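Local coordinates for probable 2-phosphosulfolactate phosphatase (Clostridium acetobutylicum, PDB 1VR0), which probably catalyses the magnesium-dependent hydrolysis of (2R)-O-phospho-3-sulfolactate to (2R)-3-sulfolactate and phosphate, at residues S20-I24 and R119-S124; C54-V60 and G107-T113. Residues are numbered along the deposited sequence.

From the N terminus, the chain leaves strand 13-18 of the larger mixed sheet and turns through residues 20-24, the first half of contact 1. It returns to that sheet as strand 33-37, passes helix 42-51 and enters the smaller sheet at 54-60. Contact 2 forms when residues 107-113 come back beside 54-60, after helix 63-73 and strand 77-81. Helix 117-123 follows directly, and its residues 119-124 pack on 20-24, so contact 1 closes the wider loop with contact 2 wholly within it. The contact centres lie about 19 Å apart, yet helix 117-123, which packs on the larger sheet, also touches Pro59 of the smaller one: Lys122 CE is 3.7 Å from Pro59 O.

Contact 1 of 2, residues S20-I24 and R119-S124; sequences SADDI and RAIKGS
Two apolar side chains form the middle of this contact, where the tight turn 20-24 meets the last turn of helix 117-123. Ala21 CA is 4.7 Å from Ala120 CA, and Ala21 CB is 4.3 Å from Ala120 CB; Ile24 follows opposite Gly123, CA to CA 6.8 Å. Ala21 (phi/psi -55/-31) and Asp22 (-85/1) occupy the central positions of a type I turn closed by Asp23 N to Ser20 O at 2.9 Å. Ser20 OG accepts from Asp22 N at 3.0 Å, an ST turn, and donates to Asp23 OD2 at 3.0 Å. Arg119 starts m, t then bends at chi3 (34°), bringing its guanidinium over the turn: Ala21 CB lies over one face, 3.7 Å from NH2, while Asp22, chi1 m, meets the edge in a salt bridge, OD1 to NH2 at 2.6 Å. Ile24 is mt, placing CG2 3.5 Å from Gly123 O and CD1 4.1 Å from Ala120 O. Gly123 suits this approach, since a CB there would sit 2.8 Å from Ile24 CD1. Ser124, chi1 m, folds back on the helix, OG donating to Ala120 O at 2.7 Å. Ala120 and Ser124 rest on Val36 of strand 33-37, and Ile24 on Val155 of strand 152-156; Asp22 O accepts a hydrogen bond from Lys25 NZ of the second subunit. A turn just after strand 13-18, packed against the C-terminal part of helix 117-123, borders the magnesium site: the side chain of Ala120 is about 8 Å from the ion, and Ala157, hydrogen-bonded to Ala21 through the backbone, precedes metal-site residue Gly158.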
ATOM      1  N   SER A  20       6.129   3.005  -0.283  1.00 39.06           N
ATOM      2  CA  SER A  20       6.742   4.310  -0.480  1.00 39.24           C
ATOM      3  C   SER A  20       7.852   4.561   0.521  1.00 39.78           C
ATOM      4  O   SER A  20       7.859   3.975   1.592  1.00 39.43           O
ATOM      5  CB  SER A  20       5.696   5.433  -0.346  1.00 39.41           C
ATOM      6  OG  SER A  20       5.795   6.113   0.905  1.00 37.59           O
ATOM      7  N   ALA A  21       8.752   5.480   0.176  1.00 40.39           N
ATOM      8  CA  ALA A  21       9.827   5.923   1.079  1.00 41.16           C
ATOM      9  C   ALA A  21       9.331   6.425   2.449  1.00 41.01           C
ATOM     10  O   ALA A  21      10.034   6.278   3.443  1.00 41.30           O
ATOM     11  CB  ALA A  21      10.671   7.002   0.391  1.00 40.93           C
ATOM     12  N   ASP A  22       8.132   6.994   2.488  1.00 41.13           N
ATOM     13  CA  ASP A  22       7.518   7.457   3.738  1.00 41.47           C
ATOM     14  C   ASP A  22       6.767   6.374   4.490  1.00 41.19           C
ATOM     15  O   ASP A  22       6.210   6.642   5.549  1.00 41.02           O
ATOM     16  CB  ASP A  22       6.563   8.624   3.467  1.00 41.65           C
ATOM     17  CG  ASP A  22       7.294   9.908   3.113  1.00 44.07           C
ATOM     18  OD1 ASP A  22       8.386  10.160   3.642  1.00 50.08           O
ATOM     19  OD2 ASP A  22       6.807  10.705   2.302  1.00 49.06           O
ATOM     20  N   ASP A  23       6.754   5.152   3.961  1.00 41.30           N
ATOM     21  CA  ASP A  23       6.095   4.034   4.639  1.00 41.36           C
ATOM     22  C   ASP A  23       7.056   2.922   5.065  1.00 41.51           C
ATOM     23  O   ASP A  23       6.623   1.857   5.482  1.00 42.06           O
ATOM     24  CB  ASP A  23       4.977   3.507   3.766  1.00 40.99           C
ATOM     25  CG  ASP A  23       3.839   4.497   3.661  1.00 42.40           C
ATOM     26  OD1 ASP A  23       3.241   4.787   4.741  1.00 44.27           O
ATOM     27  OD2 ASP A  23       3.582   5.019   2.529  1.00 41.30           O
ATOM     28  N   ILE A  24       8.356   3.187   5.041  1.00 41.44           N
ATOM     29  CA  ILE A  24       9.313   2.217   5.519  1.00 41.63           C
ATOM     30  C   ILE A  24       9.275   2.147   7.045  1.00 42.29           C
ATOM     31  O   ILE A  24       9.283   3.161   7.715  1.00 43.05           O
ATOM     32  CB  ILE A  24      10.707   2.597   5.122  1.00 41.03           C
ATOM     33  CG1 ILE A  24      10.869   2.517   3.630  1.00 40.36           C
ATOM     34  CG2 ILE A  24      11.718   1.682   5.754  1.00 42.38           C
ATOM     35  CD1 ILE A  24      12.125   3.136   3.164  1.00 39.51           C
ATOM     36  N   ARG A 119      16.121   8.661  -1.053  1.00 45.71           N
ATOM     37  CA  ARG A 119      15.469   8.539   0.274  1.00 45.92           C
ATOM     38  C   ARG A 119      15.161   7.053   0.641  1.00 44.85           C
ATOM     39  O   ARG A 119      15.395   6.597   1.767  1.00 44.70           O
ATOM     40  CB  ARG A 119      14.167   9.362   0.279  1.00 45.48           C
ATOM     41  CG  ARG A 119      14.367  10.883  -0.082  1.00 48.65           C
ATOM     42  CD  ARG A 119      13.023  11.725  -0.106  1.00 48.93           C
ATOM     43  NE  ARG A 119      12.054  11.254   0.903  1.00 50.84           N
ATOM     44  CZ  ARG A 119      10.805  10.833   0.674  1.00 51.94           C
ATOM     45  NH1 ARG A 119      10.225  10.842  -0.539  1.00 53.53           N
ATOM     46  NH2 ARG A 119      10.096  10.413   1.701  1.00 51.99           N
ATOM     47  N   ALA A 120      14.603   6.325  -0.325  1.00 43.77           N
ATOM     48  CA  ALA A 120      14.286   4.915  -0.140  1.00 43.60           C
ATOM     49  C   ALA A 120      15.563   4.069   0.146  1.00 43.61           C
ATOM     50  O   ALA A 120      15.541   3.111   0.948  1.00 42.93           O
ATOM     51  CB  ALA A 120      13.572   4.376  -1.371  1.00 42.82           C
ATOM     52  N   ILE A 121      16.663   4.424  -0.524  1.00 43.60           N
ATOM     53  CA  ILE A 121      17.924   3.688  -0.360  1.00 43.75           C
ATOM     54  C   ILE A 121      18.440   3.870   1.074  1.00 43.69           C
ATOM     55  O   ILE A 121      18.602   2.913   1.815  1.00 43.82           O
ATOM     56  CB  ILE A 121      18.990   4.094  -1.438  1.00 43.48           C
ATOM     57  CG1 ILE A 121      18.519   3.663  -2.821  1.00 43.12           C
ATOM     58  CG2 ILE A 121      20.311   3.410  -1.160  1.00 43.18           C
ATOM     59  CD1 ILE A 121      19.248   4.347  -4.000  1.00 43.33           C
ATOM     60  N   LYS A 122      18.610   5.111   1.478  1.00 44.02           N
ATOM     61  CA  LYS A 122      18.972   5.414   2.855  1.00 44.60           C
ATOM     62  C   LYS A 122      18.018   4.811   3.873  1.00 44.26           C
ATOM     63  O   LYS A 122      18.455   4.370   4.924  1.00 44.91           O
ATOM     64  CB  LYS A 122      19.055   6.939   3.054  1.00 45.54           C
ATOM     65  CG  LYS A 122      20.146   7.643   2.201  1.00 46.97           C
ATOM     66  CD  LYS A 122      21.547   7.061   2.470  1.00 48.47           C
ATOM     67  CE  LYS A 122      22.593   8.130   2.768  1.00 49.56           C
ATOM     68  NZ  LYS A 122      23.671   7.524   3.620  1.00 49.47           N
ATOM     69  N   GLY A 123      16.719   4.801   3.574  1.00 44.11           N
ATOM     70  CA  GLY A 123      15.712   4.252   4.499  1.00 43.96           C
ATOM     71  C   GLY A 123      15.769   2.748   4.726  1.00 43.80           C
ATOM     72  O   GLY A 123      15.178   2.245   5.669  1.00 43.80           O
ATOM     73  N   SER A 124      16.496   2.042   3.858  1.00 43.86           N
ATOM     74  CA  SER A 124      16.657   0.593   3.937  1.00 43.61           C
ATOM     75  C   SER A 124      17.969   0.129   4.606  1.00 44.05           C
ATOM     76  O   SER A 124      18.249  -1.083   4.637  1.00 44.38           O
ATOM     77  CB  SER A 124      16.550   0.032   2.536  1.00 43.26           C
ATOM     78  OG  SER A 124      15.421   0.617   1.874  1.00 42.97           O
TER

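Contact 2 of 2, residues C54-V60 and G107-T113; sequences CKRVVPV and GKTLIMT
Val57, Leu110 and selenomethionine Met112 make the apolar centre on one face of two parallel strands: Val57, chi1 t, sends CG2 to within 4.1 Å of Leu110 CD2 and CG1 to 3.5 Å from Met112 CG. Leu110 is tp, and Cys54 SG lies 4.1 Å from its CB. Helix 42-51 covers this face. Across the sheet Val58, also t, sets its CB 3.8 Å from CD1 of Ile111 (mm), and Val60 CG2 lies 4.5 Å from Ile111 CG2, where helix 63-73 packs. Strands 56-59 and 109-113 approach to 4.7 Å between axes, with 23° between their directions, pairing Arg56 with Thr109, Val57 with Leu110, Val58 with Ile111 and Pro59 with Met112. The ladder runs Lys55 N to Lys108 O (2.9 Å), Leu110 N to Arg56 O (2.9 Å), Val58 N to Leu110 O (2.8 Å), Met112 N to Val58 O (3.0 Å) and Val60 N to Met112 O (2.8 Å). Outward, Thr113 OG1 donates to Val60 O at 2.9 Å. At the other end Arg56, chi1 p, curls so that NH1 makes a weak 2.8 Å bond to Thr109 OG1, while its NE forms a salt bridge with Glu245. Strand 77-81 hydrogen-bonds to the far edge of 109-113, so the chain from 56-59 through helix 63-73 to 77-81 makes a beta-alpha-beta crossover that skips the middle strand. As is common in parallel alpha/beta folds, the site lies at the strand's C-terminal end: 109-113 runs on into Thr115 and Asn116 of the sulfolactate pocket.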
ATOM      1  N   CYS A  54      30.688   2.893 -14.543  1.00 41.60           N
ATOM      2  CA  CYS A  54      30.799   3.805 -13.416  1.00 41.45           C
ATOM      3  C   CYS A  54      31.405   3.087 -12.226  1.00 41.24           C
ATOM      4  O   CYS A  54      31.079   1.929 -11.974  1.00 41.44           O
ATOM      5  CB  CYS A  54      29.407   4.275 -13.072  1.00 41.67           C
ATOM      6  SG  CYS A  54      29.271   5.342 -11.680  1.00 44.57           S
ATOM      7  N   LYS A  55      32.295   3.747 -11.499  1.00 40.95           N
ATOM      8  CA  LYS A  55      32.985   3.088 -10.392  1.00 40.82           C
ATOM      9  C   LYS A  55      32.097   2.896  -9.190  1.00 40.70           C
ATOM     10  O   LYS A  55      32.086   1.831  -8.575  1.00 40.41           O
ATOM     11  CB  LYS A  55      34.181   3.880  -9.927  1.00 41.05           C
ATOM     12  CG  LYS A  55      34.825   3.269  -8.684  1.00 41.70           C
ATOM     13  CD  LYS A  55      36.307   3.638  -8.585  1.00 43.28           C
ATOM     14  CE  LYS A  55      36.952   2.937  -7.411  1.00 43.56           C
ATOM     15  NZ  LYS A  55      38.389   2.842  -7.649  1.00 44.92           N
ATOM     16  N   ARG A  56      31.404   3.958  -8.811  1.00 40.53           N
ATOM     17  CA  ARG A  56      30.472   3.880  -7.706  1.00 40.34           C
ATOM     18  C   ARG A  56      29.441   4.974  -7.797  1.00 39.89           C
ATOM     19  O   ARG A  56      29.685   6.002  -8.408  1.00 39.60           O
ATOM     20  CB  ARG A  56      31.222   3.994  -6.375  1.00 40.45           C
ATOM     21  CG  ARG A  56      31.824   5.381  -6.105  1.00 40.49           C
ATOM     22  CD  ARG A  56      32.302   5.500  -4.664  1.00 40.54           C
ATOM     23  NE  ARG A  56      33.505   4.732  -4.381  1.00 38.92           N
ATOM     24  CZ  ARG A  56      34.734   5.159  -4.651  1.00 40.49           C
ATOM     25  NH1 ARG A  56      34.943   6.339  -5.219  1.00 39.40           N
ATOM     26  NH2 ARG A  56      35.771   4.394  -4.360  1.00 41.28           N
ATOM     27  N   VAL A  57      28.294   4.744  -7.169  1.00 39.83           N
ATOM     28  CA  VAL A  57      27.299   5.780  -6.972  1.00 39.76           C
ATOM     29  C   VAL A  57      27.185   6.041  -5.479  1.00 39.84           C
ATOM     30  O   VAL A  57      27.038   5.110  -4.715  1.00 40.19           O
ATOM     31  CB  VAL A  57      25.904   5.374  -7.489  1.00 39.55           C
ATOM     32  CG1 VAL A  57      24.935   6.500  -7.244  1.00 39.87           C
ATOM     33  CG2 VAL A  57      25.935   5.009  -8.983  1.00 39.44           C
ATOM     34  N   VAL A  58      27.234   7.315  -5.079  1.00 39.86           N
ATOM     35  CA  VAL A  58      27.042   7.719  -3.693  1.00 39.33           C
ATOM     36  C   VAL A  58      25.733   8.530  -3.595  1.00 39.48           C
ATOM     37  O   VAL A  58      25.707   9.697  -3.973  1.00 38.85           O
ATOM     38  CB  VAL A  58      28.182   8.611  -3.218  1.00 39.49           C
ATOM     39  CG1 VAL A  58      27.958   9.018  -1.751  1.00 39.94           C
ATOM     40  CG2 VAL A  58      29.519   7.951  -3.425  1.00 39.06           C
ATOM     41  N   PRO A  59      24.640   7.906  -3.100  1.00 39.68           N
ATOM     42  CA  PRO A  59      23.381   8.585  -2.896  1.00 39.72           C
ATOM     43  C   PRO A  59      23.361   9.435  -1.623  1.00 39.72           C
ATOM     44  O   PRO A  59      23.789   9.001  -0.572  1.00 39.12           O
ATOM     45  CB  PRO A  59      22.393   7.425  -2.774  1.00 40.29           C
ATOM     46  CG  PRO A  59      23.143   6.351  -2.223  1.00 39.72           C
ATOM     47  CD  PRO A  59      24.544   6.490  -2.716  1.00 39.49           C
ATOM     48  N   VAL A  60      22.881  10.663  -1.743  1.00 40.23           N
ATOM     49  CA  VAL A  60      22.744  11.566  -0.608  1.00 40.45           C
ATOM     50  C   VAL A  60      21.352  12.233  -0.606  1.00 40.89           C
ATOM     51  O   VAL A  60      20.604  12.205  -1.600  1.00 41.38           O
ATOM     52  CB  VAL A  60      23.847  12.620  -0.595  1.00 40.55           C
ATOM     53  CG1 VAL A  60      25.217  11.944  -0.586  1.00 41.03           C
ATOM     54  CG2 VAL A  60      23.723  13.594  -1.765  1.00 40.27           C
ATOM     55  N   GLY A 107      34.599   4.813 -14.759  1.00 39.36           N
ATOM     56  CA  GLY A 107      35.634   5.041 -13.748  1.00 39.32           C
ATOM     57  C   GLY A 107      35.323   6.176 -12.803  1.00 39.21           C
ATOM     58  O   GLY A 107      36.023   6.359 -11.809  1.00 39.20           O
ATOM     59  N   LYS A 108      34.240   6.902 -13.072  1.00 39.05           N
ATOM     60  CA  LYS A 108      33.894   8.055 -12.270  1.00 38.87           C
ATOM     61  C   LYS A 108      33.055   7.683 -11.040  1.00 38.34           C
ATOM     62  O   LYS A 108      32.575   6.553 -10.906  1.00 37.49           O
ATOM     63  CB  LYS A 108      33.262   9.123 -13.164  1.00 39.02           C
ATOM     64  CG  LYS A 108      34.386   9.766 -14.003  1.00 40.13           C
ATOM     65  CD  LYS A 108      33.908  10.727 -15.027  1.00 40.80           C
ATOM     66  CE  LYS A 108      35.076  11.522 -15.632  1.00 39.57           C
ATOM     67  NZ  LYS A 108      35.538  12.583 -14.701  1.00 40.56           N
ATOM     68  N   THR A 109      32.965   8.633 -10.115  1.00 38.16           N
ATOM     69  CA  THR A 109      32.172   8.498  -8.896  1.00 38.01           C
ATOM     70  C   THR A 109      30.957   9.434  -8.988  1.00 37.89           C
ATOM     71  O   THR A 109      31.098  10.640  -9.017  1.00 37.74           O
ATOM     72  CB  THR A 109      33.014   8.871  -7.652  1.00 37.84           C
ATOM     73  OG1 THR A 109      33.930   7.822  -7.352  1.00 36.54           O
ATOM     74  CG2 THR A 109      32.140   9.121  -6.439  1.00 38.86           C
ATOM     75  N   LEU A 110      29.770   8.861  -9.022  1.00 38.06           N
ATOM     76  CA  LEU A 110      28.544   9.617  -9.224  1.00 38.48           C
ATOM     77  C   LEU A 110      27.891   9.959  -7.889  1.00 38.88           C
ATOM     78  O   LEU A 110      27.360   9.085  -7.206  1.00 38.88           O
ATOM     79  CB  LEU A 110      27.610   8.790 -10.094  1.00 38.44           C
ATOM     80  CG  LEU A 110      26.228   9.314 -10.373  1.00 38.50           C
ATOM     81  CD1 LEU A 110      26.251  10.727 -10.946  1.00 39.44           C
ATOM     82  CD2 LEU A 110      25.617   8.361 -11.328  1.00 39.26           C
ATOM     83  N   ILE A 111      27.963  11.229  -7.513  1.00 39.61           N
ATOM     84  CA  ILE A 111      27.265  11.724  -6.349  1.00 40.66           C
ATOM     85  C   ILE A 111      25.853  12.096  -6.824  1.00 41.93           C
ATOM     86  O   ILE A 111      25.681  12.921  -7.711  1.00 40.82           O
ATOM     87  CB  ILE A 111      27.917  12.977  -5.758  1.00 40.68           C
ATOM     88  CG1 ILE A 111      29.436  12.831  -5.571  1.00 42.36           C
ATOM     89  CG2 ILE A 111      27.282  13.344  -4.446  1.00 41.34           C
ATOM     90  CD1 ILE A 111      29.907  11.603  -4.820  1.00 43.36           C
HETATM   91  N   MSE A 112      24.832  11.478  -6.250  1.00 43.68           N
HETATM   92  CA  MSE A 112      23.477  11.875  -6.590  1.00 46.81           C
HETATM   93  C   MSE A 112      22.498  12.009  -5.455  1.00 44.74           C
HETATM   94  O   MSE A 112      22.596  11.340  -4.426  1.00 44.95           O
HETATM   95  CB  MSE A 112      22.864  10.969  -7.658  1.00 46.79           C
HETATM   96  CG  MSE A 112      23.055   9.493  -7.504  1.00 50.68           C
HETATM   97 SE   MSE A 112      21.925   8.413  -8.809  1.00 59.32          SE
HETATM   98  CE  MSE A 112      21.638   9.837 -10.348  1.00 60.76           C
ATOM     99  N   THR A 113      21.548  12.901  -5.686  1.00 43.73           N
ATOM    100  CA  THR A 113      20.451  13.120  -4.792  1.00 43.13           C
ATOM    101  C   THR A 113      19.214  13.276  -5.660  1.00 42.73           C
ATOM    102  O   THR A 113      19.243  13.985  -6.674  1.00 42.41           O
ATOM    103  CB  THR A 113      20.691  14.347  -3.898  1.00 43.13           C
ATOM    104  OG1 THR A 113      19.576  14.504  -3.028  1.00 43.90           O
ATOM    105  CG2 THR A 113      20.909  15.634  -4.693  1.00 43.06           C
TER